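Local coordinates for protein putative RnfG subunit of electron transport complex (Thermotoga maritima, PDB 3DCZ) that probably serves as an FMN-binding part of a membrane-bound complex that couples electron transfer to the translocation of ions across the membrane, at residues 137-140 with 141-144; 193-196 with 197-200. One frame throughout, in Å; residues are numbered along the deposited sequence.

Contact 1. Residues 137-140 with 141-144; sequences IQRR and FFPV. With EDO (1,2-ethanediol), chain E.
A short 3-10 turn in the loop between strand 110-120 and helix 146-151 of the FMN-binding domain turns the chain at F141 and F142 and sends their two rings to different parts of the fold. The turn is closed by the backbone bond from F141 N to Q138 O, 3.0 Å long. F141 keeps CG anti to its carbonyl carbon (chi1 -69°), which brings the ring edge to the turn: I137 O lies in the ring plane, 3.7 Å from CD1. The F141 side chain also packs on P188, V191, V192 and L195 of helix 188-206. F142 CG takes the crowded position between backbone N and carbonyl carbon (chi1 60°), and the ring folds back over the turn. Its CE2 comes within 3.2 Å of Q138 O, while R139 CA sits over one face in a CH-pi contact, 4.1 Å from the ring centroid, and F142 CZ lies 3.7 Å from R139 CG. The F142 side chain also meets F30 of helix 22-31 and S115 and V116 of strand 110-120. Replacing F142 with an alanine would probably leave R139 CA and CG without their aromatic partner and open a gap between the turn, F30 and the strand. R139 O and F142 O, two acceptors drawn close together, both receive hydrogen bonds from K170 NZ. In one of its two conformers, R139 runs extended from CG to NE and grips a 1,2-ethanediol probably left from crystallisation, donating from NH1 to EDO O1 (2.9 Å) and from NH2 to EDO O2 (3.0 Å).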
ATOM      1  N   ILE A 137       6.114 -11.667  -6.282  1.00 22.66           N
ATOM      2  CA  ILE A 137       6.535 -10.455  -6.981  0.50 22.02           C
ATOM      3  C   ILE A 137       6.084  -9.231  -6.183  1.00 18.60           C
ATOM      4  O   ILE A 137       6.799  -8.250  -6.037  1.00 19.80           O
ATOM      5  CB  ILE A 137       5.912 -10.376  -8.412  0.50 21.07           C
ATOM      6  CG1 ILE A 137       6.399 -11.536  -9.292  0.50 24.09           C
ATOM      7  CG2 ILE A 137       6.260  -9.052  -9.088  0.50 19.41           C
ATOM      8  CD1 ILE A 137       5.846 -11.504 -10.712  0.50 25.44           C
ATOM      9  N   GLN A 138       4.868  -9.308  -5.647  1.00 18.70           N
ATOM     10  CA  GLN A 138       4.316  -8.169  -4.922  1.00 17.97           C
ATOM     11  C   GLN A 138       5.109  -7.840  -3.647  1.00 16.48           C
ATOM     12  O   GLN A 138       5.100  -6.694  -3.179  1.00 18.54           O
ATOM     13  CB  GLN A 138       2.826  -8.361  -4.614  1.00 19.99           C
ATOM     14  CG  GLN A 138       1.949  -8.228  -5.882  1.00 21.35           C
ATOM     15  CD  GLN A 138       0.476  -8.531  -5.642  1.00 21.53           C
ATOM     16  OE1 GLN A 138      -0.124  -8.075  -4.677  1.00 19.20           O
ATOM     17  NE2 GLN A 138      -0.111  -9.305  -6.553  1.00 32.47           N
ATOM     18  N   ARG A 139       5.805  -8.827  -3.076  1.00 16.60           N
ATOM     19  CA  ARG A 139       6.596  -8.585  -1.860  0.50 15.66           C
ATOM     20  C   ARG A 139       7.818  -7.720  -2.151  1.00 15.10           C
ATOM     21  O   ARG A 139       8.438  -7.237  -1.249  1.00 16.70           O
ATOM     22  CB  ARG A 139       7.017  -9.901  -1.170  0.50 14.93           C
ATOM     23  CG  ARG A 139       5.879 -10.605  -0.495  0.50 15.34           C
ATOM     24  CD  ARG A 139       6.254 -11.938   0.189  0.50 13.52           C
ATOM     25  NE  ARG A 139       5.015 -12.655   0.474  0.50  9.96           N
ATOM     26  CZ  ARG A 139       4.163 -12.337   1.450  0.50  7.70           C
ATOM     27  NH1 ARG A 139       4.449 -11.400   2.325  0.50  9.33           N
ATOM     28  NH2 ARG A 139       3.032 -12.989   1.570  0.50 11.45           N
ATOM     29  N   ARG A 140       8.152  -7.531  -3.426  1.00 16.76           N
ATOM     30  CA  ARG A 140       9.230  -6.608  -3.790  1.00 16.66           C
ATOM     31  C   ARG A 140       8.862  -5.158  -3.442  1.00 17.83           C
ATOM     32  O   ARG A 140       9.756  -4.310  -3.346  1.00 17.27           O
ATOM     33  CB  ARG A 140       9.566  -6.702  -5.290  1.00 17.82           C
ATOM     34  CG  ARG A 140      10.091  -8.059  -5.757  1.00 23.59           C
ATOM     35  CD  ARG A 140      11.409  -8.364  -5.109  1.00 22.05           C
ATOM     36  NE  ARG A 140      12.057  -9.579  -5.627  1.00 25.16           N
ATOM     37  CZ  ARG A 140      12.860  -9.637  -6.689  1.00 25.16           C
ATOM     38  NH1 ARG A 140      13.127  -8.574  -7.424  1.00 24.35           N
ATOM     39  NH2 ARG A 140      13.396 -10.800  -7.027  1.00 25.27           N
ATOM     40  N   PHE A 141       7.568  -4.909  -3.230  1.00 16.76           N
ATOM     41  CA  PHE A 141       7.048  -3.540  -3.036  1.00 14.15           C
ATOM     42  C   PHE A 141       6.958  -3.105  -1.557  1.00 15.83           C
ATOM     43  O   PHE A 141       6.627  -1.953  -1.270  1.00 15.70           O
ATOM     44  CB  PHE A 141       5.655  -3.407  -3.661  1.00 14.88           C
ATOM     45  CG  PHE A 141       5.638  -3.458  -5.154  1.00 17.93           C
ATOM     46  CD1 PHE A 141       5.801  -4.668  -5.814  1.00 21.07           C
ATOM     47  CD2 PHE A 141       5.464  -2.322  -5.904  1.00 17.49           C
ATOM     48  CE1 PHE A 141       5.763  -4.740  -7.206  1.00 24.09           C
ATOM     49  CE2 PHE A 141       5.439  -2.387  -7.284  1.00 18.12           C
ATOM     50  CZ  PHE A 141       5.582  -3.583  -7.925  1.00 19.17           C
ATOM     51  N   PHE A 142       7.194  -4.008  -0.610  1.00 15.20           N
ATOM     52  CA  PHE A 142       7.052  -3.666   0.806  1.00 13.02           C
ATOM     53  C   PHE A 142       7.882  -4.551   1.712  1.00 15.72           C
ATOM     54  O   PHE A 142       8.264  -5.651   1.316  1.00 15.99           O
ATOM     55  CB  PHE A 142       5.595  -3.791   1.219  1.00 13.10           C
ATOM     56  CG  PHE A 142       5.045  -5.169   1.042  1.00 13.83           C
ATOM     57  CD1 PHE A 142       5.125  -6.112   2.051  1.00 15.45           C
ATOM     58  CD2 PHE A 142       4.373  -5.499  -0.108  1.00 13.41           C
ATOM     59  CE1 PHE A 142       4.547  -7.368   1.874  1.00 14.31           C
ATOM     60  CE2 PHE A 142       3.819  -6.738  -0.276  1.00 13.84           C
ATOM     61  CZ  PHE A 142       3.897  -7.668   0.717  1.00 13.52           C
ATOM     62  N   PRO A 143       8.167  -4.085   2.929  1.00 13.35           N
ATOM     63  CA  PRO A 143       7.846  -2.787   3.497  1.00 14.84           C
ATOM     64  C   PRO A 143       8.843  -1.725   2.981  1.00 15.06           C
ATOM     65  O   PRO A 143       9.936  -2.075   2.494  1.00 15.17           O
ATOM     66  CB  PRO A 143       7.997  -3.023   4.997  1.00 17.36           C
ATOM     67  CG  PRO A 143       9.049  -4.049   5.104  1.00 16.14           C
ATOM     68  CD  PRO A 143       8.957  -4.895   3.871  1.00 16.05           C
ATOM     69  N   VAL A 144       8.483  -0.451   3.138  1.00 13.03           N
ATOM     70  CA  VAL A 144       9.366   0.667   2.812  1.00 13.39           C
ATOM     71  C   VAL A 144       9.350   1.634   3.988  1.00 13.87           C
ATOM     72  O   VAL A 144       8.269   2.042   4.459  1.00 12.91           O
ATOM     73  CB  VAL A 144       8.947   1.378   1.499  1.00 11.60           C
ATOM     74  CG1 VAL A 144       9.816   2.637   1.265  1.00 14.80           C
ATOM     75  CG2 VAL A 144       9.020   0.399   0.243  1.00 13.50           C
TER
HETATM   76  C1  EDO E   3       2.802 -11.034   5.636  1.00 20.25           C
HETATM   77  O1  EDO E   3       3.068 -10.174   4.547  1.00 18.52           O
HETATM   78  C2  EDO E   3       1.630 -11.932   5.318  1.00 21.52           C
HETATM   79  O2  EDO E   3       1.983 -12.946   4.373  1.00 23.03           O

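Contact 2. Residues 193-196 with 197-200; sequences TALN and LMYR
M198, a selenomethionine, reaches back along its own helix to A194 and L195. Its chain is extended through chi2 and then bends at chi3 (-99°), which brings the terminal methyl over the preceding turn: M198 CE lies 3.2 Å from A194 O and 4.2 Å from A194 CB. The same methyl meets the end of a leucine branch, L195 CD2, at 4.1 Å, the two side chains crossing at a slant. On another side of the helix, L197 CG rests 3.4 Å from T193 O, and its CD1 is a looser neighbour of T193 CG2, 4.3 Å away. Beneath these side chains run four successive i to i+4 backbone bonds, from L197 N, M198 N, Y199 N and R200 N to the carbonyls of T193, A194, L195 and N196. The bond from M198 N to A194 O is 2.9 Å long, and that from R200 N to N196 O 3.0 Å. A194 O is thus engaged by an N-H while the methyl of M198 lies beside it.

Further out, the polar side chains are held by their own partners: T193 OG1 bonds R189 O one turn earlier, and N196 OD1 accepts from L153 N, tying the helix to the segment after helix 146-151. Y199 CG stands anti to the backbone N (chi1 177°), unlike the neighbouring side chains, and its side chain lies against L149 and K150 of helix 146-151. A194, L195 and M198 pack on V100, A102 and F104 of strand 98-107, whereas L197 and R200 touch Y64 of strand 59-64. This is the regular backbone bonding of an alpha-helix, here the C-terminal helix 188-206, whose apolar side packs against the antiparallel sheet of the FMN-binding domain.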
ATOM      1  N   THR A 193       3.046   4.193  -8.899  1.00 14.20           N
ATOM      2  CA  THR A 193       2.359   5.483  -9.011  1.00 13.73           C
ATOM      3  C   THR A 193       1.189   5.553  -8.041  1.00 13.24           C
ATOM      4  O   THR A 193       1.032   6.540  -7.300  1.00 15.09           O
ATOM      5  CB  THR A 193       1.897   5.721 -10.452  1.00 15.16           C
ATOM      6  OG1 THR A 193       3.061   5.870 -11.294  1.00 15.83           O
ATOM      7  CG2 THR A 193       1.059   6.995 -10.570  1.00 15.97           C
ATOM      8  N   ALA A 194       0.355   4.515  -8.054  1.00 14.32           N
ATOM      9  CA  ALA A 194      -0.770   4.409  -7.115  1.00 14.52           C
ATOM     10  C   ALA A 194      -0.316   4.559  -5.644  1.00 13.29           C
ATOM     11  O   ALA A 194      -0.889   5.330  -4.855  1.00 14.75           O
ATOM     12  CB  ALA A 194      -1.513   3.081  -7.333  1.00 13.42           C
ATOM     13  N   LEU A 195       0.740   3.843  -5.290  1.00 14.05           N
ATOM     14  CA  LEU A 195       1.303   3.890  -3.930  1.00 14.15           C
ATOM     15  C   LEU A 195       1.765   5.315  -3.578  1.00 14.25           C
ATOM     16  O   LEU A 195       1.482   5.832  -2.491  1.00 14.31           O
ATOM     17  CB  LEU A 195       2.463   2.889  -3.812  1.00 15.40           C
ATOM     18  CG  LEU A 195       1.997   1.436  -3.788  1.00 13.85           C
ATOM     19  CD1 LEU A 195       3.224   0.509  -3.870  1.00 13.93           C
ATOM     20  CD2 LEU A 195       1.126   1.122  -2.526  1.00 16.03           C
ATOM     21  N   ASN A 196       2.459   5.956  -4.515  1.00 14.18           N
ATOM     22  CA  ASN A 196       2.909   7.303  -4.302  1.00 12.12           C
ATOM     23  C   ASN A 196       1.740   8.280  -4.099  1.00 12.28           C
ATOM     24  O   ASN A 196       1.809   9.205  -3.299  1.00 14.29           O
ATOM     25  CB  ASN A 196       3.771   7.758  -5.469  1.00 12.58           C
ATOM     26  CG  ASN A 196       5.187   7.232  -5.413  1.00 13.39           C
ATOM     27  OD1 ASN A 196       5.736   6.998  -4.319  1.00 17.39           O
ATOM     28  ND2 ASN A 196       5.807   7.100  -6.578  1.00 15.71           N
ATOM     29  N   LEU A 197       0.660   8.095  -4.851  1.00 13.91           N
ATOM     30  CA  LEU A 197      -0.512   8.934  -4.667  1.00 14.09           C
ATOM     31  C   LEU A 197      -1.190   8.737  -3.327  1.00 13.27           C
ATOM     32  O   LEU A 197      -1.666   9.703  -2.706  1.00 14.61           O
ATOM     33  CB  LEU A 197      -1.508   8.725  -5.818  1.00 15.44           C
ATOM     34  CG  LEU A 197      -1.048   9.224  -7.189  1.00 14.93           C
ATOM     35  CD1 LEU A 197      -2.096   8.837  -8.228  1.00 19.62           C
ATOM     36  CD2 LEU A 197      -0.815  10.717  -7.104  1.00 16.88           C
HETATM   37  N   MSE A 198      -1.299   7.484  -2.890  1.00 14.63           N
HETATM   38  CA  MSE A 198      -1.900   7.198  -1.600  1.00 12.94           C
HETATM   39  C   MSE A 198      -1.102   7.864  -0.476  1.00 13.84           C
HETATM   40  O   MSE A 198      -1.664   8.427   0.453  1.00 15.24           O
HETATM   41  CB  MSE A 198      -1.989   5.675  -1.402  1.00 13.60           C
HETATM   42  CG  MSE A 198      -3.173   5.064  -2.098  1.00 15.73           C
HETATM   43 SE   MSE A 198      -3.174   3.102  -1.749  0.75 16.85          SE
HETATM   44  CE  MSE A 198      -2.469   3.029  -3.283  1.00 11.54           C
ATOM     45  N   TYR A 199       0.222   7.813  -0.597  1.00 14.07           N
ATOM     46  CA  TYR A 199       1.097   8.495   0.365  1.00 14.84           C
ATOM     47  C   TYR A 199       0.875  10.008   0.344  1.00 13.62           C
ATOM     48  O   TYR A 199       0.737  10.635   1.403  1.00 15.18           O
ATOM     49  CB  TYR A 199       2.543   8.137   0.096  1.00 15.56           C
ATOM     50  CG  TYR A 199       3.523   8.857   0.987  1.00 14.92           C
ATOM     51  CD1 TYR A 199       3.683   8.500   2.343  1.00 15.51           C
ATOM     52  CD2 TYR A 199       4.319   9.885   0.481  1.00 15.29           C
ATOM     53  CE1 TYR A 199       4.606   9.180   3.149  1.00 17.70           C
ATOM     54  CE2 TYR A 199       5.224  10.555   1.296  1.00 14.23           C
ATOM     55  CZ  TYR A 199       5.362  10.187   2.620  1.00 15.19           C
ATOM     56  OH  TYR A 199       6.319  10.847   3.403  1.00 20.60           O
ATOM     57  N   ARG A 200       0.799  10.588  -0.857  1.00 14.11           N
ATOM     58  CA  ARG A 200       0.505  12.001  -0.980  1.00 13.61           C
ATOM     59  C   ARG A 200      -0.774  12.360  -0.261  1.00 15.99           C
ATOM     60  O   ARG A 200      -0.826  13.321   0.490  1.00 16.72           O
ATOM     61  CB  ARG A 200       0.391  12.390  -2.420  1.00 15.74           C
ATOM     62  CG  ARG A 200       1.681  12.713  -3.050  1.00 26.12           C
ATOM     63  CD  ARG A 200       1.422  13.223  -4.465  1.00 26.42           C
ATOM     64  NE  ARG A 200       0.619  14.442  -4.538  1.00 23.88           N
ATOM     65  CZ  ARG A 200       0.196  15.005  -5.680  1.00 26.60           C
ATOM     66  NH1 ARG A 200       0.423  14.425  -6.853  1.00 28.97           N
ATOM     67  NH2 ARG A 200      -0.465  16.124  -5.661  1.00 21.77           N
TER

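Overall arrangement
Contact 1 precedes contact 2 along the chain, and their centres are about 14 Å apart, yet they meet directly: F141 CD2 of the turn packs against L195 CD1 of the helix at 4.1 Å. F141 thus joins the loop after strand 110-120 to helix 188-206, while L195 also reaches A102 on strand 98-107, linking loop, helix and sheet through apolar side chains. L153 offers a second bridge, touching V144 of contact 1 and both L195 and N196 of contact 2. Both contacts lie within the FMN-binding domain. The threonine predicted to carry the flavin phosphoryl group, T185, falls in an unmodelled segment shortly before helix 188-206, so neither this residue nor an FMN on it is part of the model.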